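Local coordinates for type VI immunity protein Atu4351 (Agrobacterium fabrum, PDB 6ITW) that serves as an immunity protein of the type VI secretion system, probably protecting the bacterium from the toxicity of its cognate effector, at residues A[144-147]-A[153-156]. Numbering follows the deposited sequence.
Sequences FDAP and LMFN
Pro147 and Leu153 form a single backbone bridge with their CA atoms 4.1 Å apart, and from there the chain of 153-156 runs into the first turn of a helix beside Asp145. Next to the bridge, Met154 N makes weak hydrogen bonds to Ala146 O (3.0 Å) and, longer, to Asp145 OD1. An aspartate suits position 145 because its carboxylate can accept from the first amide of the helix and from the loop beside it: Asp145 OD1 takes Phe155 N on its syn lone pair at 2.9 Å and Ala146 N on its anti lone pair. These two bonds restrict the carboxylate's rotation, while its negative charge probably interacts favourably with the helix dipole. OD2 reaches the next helical amide through a water, which donates to it and accepts from Asn156 N at 2.7 Å. Leu153 lays its CB beside the carboxylate and its CD2 against Asp145 CB and the proline ring. Met154, a selenomethionine, bends at chi3 (-78°), which brings CE over Ala146, 3.9 Å from its CB and closer still to its O; the small alanine side chain lets the methyl come this near. Phe155 has CG anti to its backbone N (chi1 179°), directing the ring away to meet Tyr56 edge-to-face. The contact thus closes the loop between helices 128-137 and 155-162 onto the latter's start, with Phe92, between strands 84-90 and 94-99, touching Asp145 and Ala146.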
loop_
_atom_site.group_PDB
_atom_site.type_symbol
_atom_site.label_atom_id
_atom_site.label_comp_id
_atom_site.label_asym_id
_atom_site.label_seq_id
_atom_site.Cartn_x
_atom_site.Cartn_y
_atom_site.Cartn_z
ATOM N N PHE A 144 -7.272 -1.501 6.688
ATOM C CA PHE A 144 -6.969 -1.856 5.308
ATOM C C PHE A 144 -8.173 -2.383 4.567
ATOM O O PHE A 144 -8.073 -2.637 3.363
ATOM C CB PHE A 144 -5.843 -2.880 5.243
ATOM C CG PHE A 144 -4.556 -2.342 5.733
ATOM C CD1 PHE A 144 -3.943 -1.294 5.065
ATOM C CD2 PHE A 144 -3.967 -2.844 6.874
ATOM C CE1 PHE A 144 -2.757 -0.765 5.514
ATOM C CE2 PHE A 144 -2.769 -2.326 7.329
ATOM C CZ PHE A 144 -2.165 -1.282 6.647
ATOM N N ASP A 145 -9.298 -2.547 5.260
ATOM C CA ASP A 145 -10.570 -2.800 4.601
ATOM C C ASP A 145 -10.991 -1.464 3.999
ATOM O O ASP A 145 -10.174 -0.542 3.904
ATOM C CB ASP A 145 -11.604 -3.353 5.605
ATOM C CG ASP A 145 -12.619 -4.324 4.970
ATOM O OD1 ASP A 145 -13.169 -4.044 3.869
ATOM O OD2 ASP A 145 -12.888 -5.374 5.604
ATOM N N ALA A 146 -12.239 -1.330 3.605
ATOM C CA ALA A 146 -12.685 -0.050 3.073
ATOM C C ALA A 146 -14.177 0.068 3.333
ATOM O O ALA A 146 -14.959 -0.757 2.837
ATOM C CB ALA A 146 -12.371 0.077 1.574
ATOM N N PRO A 147 -14.602 1.046 4.129
ATOM C CA PRO A 147 -16.035 1.204 4.412
ATOM C C PRO A 147 -16.781 1.772 3.214
ATOM O O PRO A 147 -16.247 2.569 2.437
ATOM C CB PRO A 147 -16.054 2.186 5.587
ATOM C CG PRO A 147 -14.780 3.004 5.398
ATOM C CD PRO A 147 -13.768 2.029 4.844
ATOM N N LEU A 153 -17.934 -2.112 6.336
ATOM C CA LEU A 153 -16.790 -2.647 5.605
ATOM C C LEU A 153 -17.228 -3.428 4.365
ATOM O O LEU A 153 -18.297 -4.046 4.334
ATOM C CB LEU A 153 -15.961 -3.518 6.537
ATOM C CG LEU A 153 -15.437 -2.700 7.731
ATOM C CD1 LEU A 153 -14.545 -3.527 8.628
ATOM C CD2 LEU A 153 -14.672 -1.493 7.244
HETATM N N MSE A 154 -16.402 -3.374 3.315
HETATM C CA MSE A 154 -16.793 -3.970 2.032
HETATM C C MSE A 154 -16.083 -5.281 1.636
HETATM O O MSE A 154 -16.584 -5.993 0.750
HETATM C CB MSE A 154 -16.596 -2.964 0.885
HETATM C CG MSE A 154 -17.478 -1.753 0.946
HETATM SE SE MSE A 154 -17.403 -0.745 -0.743
HETATM C CE MSE A 154 -15.697 0.139 -0.476
ATOM N N PHE A 155 -14.939 -5.614 2.256
ATOM C CA PHE A 155 -14.130 -6.715 1.716
ATOM C C PHE A 155 -14.910 -8.032 1.644
ATOM O O PHE A 155 -14.960 -8.670 0.586
ATOM C CB PHE A 155 -12.843 -6.933 2.509
ATOM C CG PHE A 155 -12.017 -8.084 1.965
ATOM C CD1 PHE A 155 -11.289 -7.934 0.786
ATOM C CD2 PHE A 155 -12.012 -9.326 2.594
ATOM C CE1 PHE A 155 -10.541 -8.991 0.261
ATOM C CE2 PHE A 155 -11.267 -10.387 2.070
ATOM C CZ PHE A 155 -10.530 -10.219 0.909
ATOM N N ASN A 156 -15.514 -8.465 2.758
ATOM C CA ASN A 156 -16.159 -9.784 2.785
ATOM C C ASN A 156 -17.248 -9.907 1.727
ATOM O O ASN A 156 -17.307 -10.905 0.995
ATOM C CB ASN A 156 -16.728 -10.064 4.169
ATOM C CG ASN A 156 -15.641 -10.317 5.188
ATOM O OD1 ASN A 156 -14.491 -10.570 4.832
ATOM N ND2 ASN A 156 -15.991 -10.228 6.459
HETATM O O HOH W 1 -15.311 -6.908 4.966
#